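Local coordinates for protein 15-O-acetyltransferase (Fusarium sporotrichioides, PDB 3FOT) that transfers an acetyl group to the C-15 oxygen of trichothecene intermediates in the biosynthesis of mycotoxins such as T-2 toxin, at residues T298-G301 and P302-I306; H308-Q311 and A312-L316; R195-V198 and G199-R203. All blocks are in the same frame, centred on the assembly; numbering follows the deposited sequence.

Contact 1 of 3, residues T298-G301 and P302-I306; sequences TRLG and PGFTI
Leu300 lays its CB over one face of the Phe304 ring, a CH-pi contact with 4.0 Å from Leu300 CB to the ring centroid. The nearest ring atom is the substituted carbon: Leu300 CB and Phe304 CG are 3.6 Å apart, while Leu300 CD1 follows on the same side, past the rim beside Phe304 CD1. The two side chains cross at about a right angle, and in both of them CG stands beside the backbone N and anti to the carbonyl carbon (chi1 -68° for Leu300, -73° for Phe304), which brings branch and ring together over the bend of the chain. The ring also meets backbone oxygens: Phe304 CD2 is 3.3 Å from Leu300 O, and Gly301 O lies at the ring edge, in its plane.

The bend itself is a type II turn from Gly301 to Phe304. It is closed by the hydrogen bond from Phe304 N to Gly301 O, 3.2 Å. A water donates to that same oxygen and, at 2.8 Å, to Phe304 O, so it bridges the two ends of the turn. Gly303, third in the turn, has the positive phi that a type II turn commonly gives to glycine. Lys394 of helix 379-401 hydrogen-bonds Gly303 O and makes a cation-pi contact with Phe304. Gly301, with positive phi, is the first residue to leave helical angles after helix 286-299, and Thr305 is the N-cap of the next helix: a short surface connection between two consecutive helices, with a positive-phi glycine and a type II turn ahead of the N-cap.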
# COMPACT_ATOMS: atom_id res chain seq x y z
N THR A 298 23.85 5.28 14.29
CA THR A 298 25.24 5.39 14.74
C THR A 298 26.18 5.53 13.54
O THR A 298 27.04 6.41 13.53
CB THR A 298 25.63 4.16 15.58
OG1 THR A 298 24.85 4.15 16.79
CG2 THR A 298 27.12 4.12 15.90
N ARG A 299 26.01 4.66 12.55
CA ARG A 299 26.95 4.63 11.43
C ARG A 299 26.70 5.79 10.50
O ARG A 299 27.65 6.36 9.95
CB ARG A 299 26.90 3.31 10.66
CG ARG A 299 27.29 2.07 11.43
CD ARG A 299 27.41 0.89 10.46
NE ARG A 299 27.62 -0.41 11.09
CZ ARG A 299 28.75 -0.82 11.65
NH1 ARG A 299 29.82 -0.02 11.70
NH2 ARG A 299 28.81 -2.03 12.19
N LEU A 300 25.44 6.18 10.35
CA LEU A 300 25.05 7.09 9.27
C LEU A 300 24.46 8.39 9.77
O LEU A 300 24.67 9.44 9.16
CB LEU A 300 24.10 6.40 8.30
CG LEU A 300 24.68 5.26 7.46
CD1 LEU A 300 23.59 4.53 6.71
CD2 LEU A 300 25.73 5.78 6.48
N GLY A 301 23.69 8.32 10.85
CA GLY A 301 23.22 9.52 11.53
C GLY A 301 21.85 10.01 11.10
O GLY A 301 21.10 9.29 10.42
N PRO A 302 21.53 11.26 11.47
CA PRO A 302 20.23 11.87 11.18
C PRO A 302 19.92 11.91 9.69
O PRO A 302 20.80 12.16 8.85
CB PRO A 302 20.38 13.30 11.74
CG PRO A 302 21.46 13.20 12.75
CD PRO A 302 22.42 12.19 12.18
N GLY A 303 18.66 11.67 9.35
CA GLY A 303 18.23 11.71 7.96
C GLY A 303 18.38 10.36 7.28
O GLY A 303 17.82 10.15 6.20
N PHE A 304 19.14 9.45 7.89
CA PHE A 304 19.22 8.06 7.38
C PHE A 304 18.27 7.10 8.09
O PHE A 304 18.02 7.23 9.30
CB PHE A 304 20.63 7.54 7.47
CG PHE A 304 21.56 8.14 6.46
CD1 PHE A 304 21.62 7.64 5.17
CD2 PHE A 304 22.35 9.22 6.81
CE1 PHE A 304 22.50 8.19 4.23
CE2 PHE A 304 23.22 9.78 5.89
CZ PHE A 304 23.29 9.26 4.60
N THR A 305 17.74 6.13 7.35
CA THR A 305 16.74 5.25 7.92
C THR A 305 16.99 3.81 7.50
O THR A 305 17.75 3.52 6.57
CB THR A 305 15.33 5.59 7.41
OG1 THR A 305 15.29 5.29 6.01
CG2 THR A 305 14.96 7.08 7.65
N ILE A 306 16.31 2.92 8.20
CA ILE A 306 16.29 1.52 7.81
C ILE A 306 15.75 1.32 6.39
O ILE A 306 16.12 0.36 5.72
CB ILE A 306 15.52 0.68 8.86
CG1 ILE A 306 15.67 -0.82 8.63
CG2 ILE A 306 14.05 1.11 8.97
CD1 ILE A 306 15.25 -1.68 9.85
O HOH W 1 19.05 7.18 11.91

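Contact 2 of 3, residues H308-Q311 and A312-L316; sequences HLTQ and AAIVL
Thr310 O receives the amide of Ile314 in a 2.9 Å bond to Ile314 N, and the isoleucine side chain then folds down beside the same oxygen. CG1 of Ile314 lies 3.2 Å from Thr310 O, with CD1 following close by. This is the outcome of a chi1 of -74°, which sets CG1 next to the backbone N and directs it back toward the preceding turn. There Ile314 CD1 meets the methyl CG2 of Thr310 at 4.0 Å, the two side chains running at a slant to one another. The hydroxyl of Thr310 turns the other way and bonds Ile306 O, one turn earlier, so the methyl is the branch presented to the isoleucine.

A second pair of contacts comes from Gln311, whose CG is anti to the backbone N (chi1 175°) and whose chain bends at chi2. The bend carries the amide nitrogen forward along the helix: Gln311 NE2 lies 3.8 Å from Ile314 CG2 and 4.0 Å from Val315 CG2, resting alongside two methyl groups. The side chains of Ala312 and Ala313 bring one methyl each; Ala312 CB is 3.3 Å from Leu309 O.

Regular i to i+4 bonds tie the turns together, the longest being Val315 N to Gln311 O at 3.2 Å. Residues 308-316 make up much of the first two-thirds of helix 306-321, which packs against several elements: Ala313 faces Phe513 and Met514 of helix 500-516, Ala312 faces Ala389 of helix 379-401, and Thr310, Gln311 and Ile314 lie against Phe436 of strand 435-441.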
# COMPACT_ATOMS: atom_id res chain seq x y z
N HIS A 308 16.48 3.32 3.80
CA HIS A 308 17.70 3.51 3.00
C HIS A 308 18.53 2.24 3.01
O HIS A 308 18.99 1.77 1.98
CB HIS A 308 18.55 4.66 3.53
CG HIS A 308 17.89 6.00 3.45
ND1 HIS A 308 17.90 6.90 4.49
CD2 HIS A 308 17.22 6.60 2.44
CE1 HIS A 308 17.27 8.00 4.13
NE2 HIS A 308 16.84 7.84 2.89
N LEU A 309 18.72 1.70 4.21
CA LEU A 309 19.55 0.50 4.37
C LEU A 309 18.96 -0.68 3.61
O LEU A 309 19.68 -1.46 3.00
CB LEU A 309 19.70 0.14 5.85
CG LEU A 309 20.61 -1.10 6.01
CD1 LEU A 309 22.06 -0.75 5.62
CD2 LEU A 309 20.55 -1.68 7.42
N THR A 310 17.63 -0.81 3.66
CA THR A 310 16.98 -1.88 2.92
C THR A 310 17.23 -1.73 1.41
O THR A 310 17.53 -2.69 0.72
CB THR A 310 15.47 -1.98 3.23
OG1 THR A 310 15.30 -2.13 4.65
CG2 THR A 310 14.85 -3.18 2.56
N GLN A 311 17.07 -0.52 0.91
CA GLN A 311 17.32 -0.27 -0.51
C GLN A 311 18.79 -0.60 -0.89
O GLN A 311 19.06 -1.15 -1.97
CB GLN A 311 16.94 1.17 -0.88
CG GLN A 311 17.28 1.56 -2.32
CD GLN A 311 16.43 0.87 -3.36
OE1 GLN A 311 15.45 1.45 -3.86
NE2 GLN A 311 16.80 -0.37 -3.72
N ALA A 312 19.72 -0.26 0.01
CA ALA A 312 21.13 -0.61 -0.16
C ALA A 312 21.33 -2.14 -0.25
O ALA A 312 22.04 -2.64 -1.13
CB ALA A 312 21.93 -0.02 1.00
N ALA A 313 20.69 -2.86 0.67
CA ALA A 313 20.83 -4.31 0.76
C ALA A 313 20.23 -5.00 -0.48
O ALA A 313 20.76 -6.01 -0.99
CB ALA A 313 20.18 -4.80 2.06
N ILE A 314 19.13 -4.43 -0.97
CA ILE A 314 18.51 -4.88 -2.22
C ILE A 314 19.51 -4.85 -3.38
O ILE A 314 19.63 -5.82 -4.15
CB ILE A 314 17.24 -4.05 -2.52
CG1 ILE A 314 16.14 -4.52 -1.55
CG2 ILE A 314 16.81 -4.17 -4.00
CD1 ILE A 314 14.91 -3.57 -1.47
N VAL A 315 20.22 -3.73 -3.48
CA VAL A 315 21.23 -3.52 -4.52
C VAL A 315 22.42 -4.45 -4.34
O VAL A 315 22.81 -5.14 -5.30
CB VAL A 315 21.61 -2.03 -4.62
CG1 VAL A 315 22.82 -1.83 -5.54
CG2 VAL A 315 20.41 -1.28 -5.20
N LEU A 316 22.94 -4.56 -3.12
CA LEU A 316 24.06 -5.50 -2.88
C LEU A 316 23.66 -6.95 -3.17
O LEU A 316 24.44 -7.72 -3.74
CB LEU A 316 24.62 -5.38 -1.45
CG LEU A 316 25.81 -4.40 -1.27
CD1 LEU A 316 25.50 -3.00 -1.75
CD2 LEU A 316 26.26 -4.34 0.19

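Contact 3 of 3, residues R195-V198 and G199-R203; sequences RKFV and GDLFR
Val198 and Phe202 lie side by side, pointing the same way, with Val198 CG1 over one face of the phenyl ring toward its rim, 4.2 Å from the centroid in a CH-pi contact. Val198 CG1 is equally near Phe202 CE2 and CZ, 4.0 Å from each. Next to them Leu201 slants across Phe197 and sets CD1 3.7 Å from Phe197 CE2; the phenylalanine reaches forward because its CG is anti to the backbone N (chi1 -170°). This apolar side is buried and closely packed. Helix 191-205 here packs on the six-stranded mixed sheet, Val198 and Leu201 against Phe182 of strand 177-184, and Val198 also on Ile55, while Phe197 and Leu201 touch Ala85 of helix 71-88. Such a helix laid on a mixed sheet fits the two-domain CoA-dependent acyltransferase fold of the BAHD superfamily.

The polar side is looser and leads out to exposed Arg203. Asp200 OD1 receives Arg203 NH1 in a salt bridge of 3.0 Å; the nitrogen approaches from above the carboxylate plane, whereas the oxygen lies in the plane of the guanidinium. Asp200 OD2 is bonded by Tyr354 OH, so both carboxylate oxygens are engaged, and Glu88 is a second acidic partner for Arg203. The end of Lys196 leads away, its chain bent near the tip, and hydrogen-bonds Ser351 O, leaving Lys196 NZ 6.3 Å from Asp200 OD1.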
# COMPACT_ATOMS: atom_id res chain seq x y z
N ARG A 195 -4.45 1.92 5.20
CA ARG A 195 -4.11 1.61 6.61
C ARG A 195 -4.76 2.57 7.60
O ARG A 195 -5.19 2.14 8.68
CB ARG A 195 -2.60 1.56 6.81
CG ARG A 195 -2.02 0.34 6.12
CD ARG A 195 -0.53 0.32 6.24
NE ARG A 195 0.10 1.27 5.33
CZ ARG A 195 1.35 1.68 5.44
NH1 ARG A 195 2.10 1.25 6.46
NH2 ARG A 195 1.84 2.57 4.57
N LYS A 196 -4.82 3.86 7.27
CA LYS A 196 -5.51 4.83 8.13
C LYS A 196 -6.97 4.37 8.31
O LYS A 196 -7.52 4.42 9.39
CB LYS A 196 -5.49 6.24 7.53
CG LYS A 196 -4.11 6.94 7.70
CD LYS A 196 -3.99 8.24 6.89
CE LYS A 196 -4.92 9.35 7.40
NZ LYS A 196 -4.59 9.86 8.78
N PHE A 197 -7.57 3.91 7.23
CA PHE A 197 -8.97 3.49 7.30
C PHE A 197 -9.16 2.23 8.16
O PHE A 197 -10.12 2.13 8.93
CB PHE A 197 -9.54 3.30 5.89
CG PHE A 197 -11.02 3.10 5.88
CD1 PHE A 197 -11.89 4.20 5.90
CD2 PHE A 197 -11.56 1.81 5.86
CE1 PHE A 197 -13.29 4.02 5.91
CE2 PHE A 197 -12.93 1.61 5.84
CZ PHE A 197 -13.80 2.72 5.85
N VAL A 198 -8.23 1.28 8.07
CA VAL A 198 -8.22 0.10 8.98
C VAL A 198 -8.17 0.61 10.44
O VAL A 198 -8.93 0.16 11.30
CB VAL A 198 -7.05 -0.83 8.66
CG1 VAL A 198 -6.89 -1.91 9.74
CG2 VAL A 198 -7.26 -1.48 7.27
N GLY A 199 -7.27 1.56 10.70
CA GLY A 199 -7.15 2.16 12.05
C GLY A 199 -8.46 2.75 12.52
O GLY A 199 -8.87 2.59 13.70
N ASP A 200 -9.12 3.46 11.62
CA ASP A 200 -10.43 4.08 11.91
C ASP A 200 -11.47 3.03 12.29
O ASP A 200 -12.20 3.20 13.24
CB ASP A 200 -10.94 4.88 10.70
CG ASP A 200 -10.07 6.10 10.40
OD1 ASP A 200 -9.40 6.62 11.31
OD2 ASP A 200 -10.04 6.53 9.24
N LEU A 201 -11.54 1.94 11.51
CA LEU A 201 -12.45 0.83 11.84
C LEU A 201 -12.15 0.25 13.22
O LEU A 201 -13.08 -0.05 13.97
CB LEU A 201 -12.36 -0.28 10.78
CG LEU A 201 -12.95 0.08 9.40
CD1 LEU A 201 -12.64 -1.06 8.42
CD2 LEU A 201 -14.48 0.33 9.51
N PHE A 202 -10.88 0.08 13.55
CA PHE A 202 -10.51 -0.47 14.87
C PHE A 202 -10.89 0.48 16.01
O PHE A 202 -11.30 0.02 17.09
CB PHE A 202 -9.01 -0.85 14.94
CG PHE A 202 -8.65 -2.09 14.15
CD1 PHE A 202 -9.63 -2.85 13.47
CD2 PHE A 202 -7.32 -2.52 14.10
CE1 PHE A 202 -9.27 -4.02 12.76
CE2 PHE A 202 -6.97 -3.67 13.38
CZ PHE A 202 -7.94 -4.43 12.72
N ARG A 203 -10.80 1.78 15.76
CA ARG A 203 -11.32 2.76 16.72
C ARG A 203 -12.85 2.68 16.83
O ARG A 203 -13.41 2.49 17.91
CB ARG A 203 -10.91 4.17 16.30
CG ARG A 203 -11.75 5.27 16.95
CD ARG A 203 -11.19 6.63 16.53
NE ARG A 203 -11.04 6.85 15.08
CZ ARG A 203 -11.96 7.39 14.28
NH1 ARG A 203 -11.69 7.58 12.99
NH2 ARG A 203 -13.16 7.77 14.76

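Contacts 1 and 2 follow each other along the chain with one residue between: the turn at 298-306 follows helix 286-299 and leads into helix 306-321, where contact 2 takes up much of the first two-thirds. Their centres are about 13 Å apart and they touch, Gly303 O lying 3.0 Å from His308 CE1; His308 ND1 also bonds Thr305 N, tying the first turn of the helix to its cap. Contact 3 lies about 30 Å from contact 1 and 31 Å from contact 2, centre to centre, and across the chain's centre from contact 2. None adjoins His414, which binds 15-deacetylcalonectrin. A sulfate ion, probably from the crystallisation liquor, lies about 5 Å from Gly199 in contact 3.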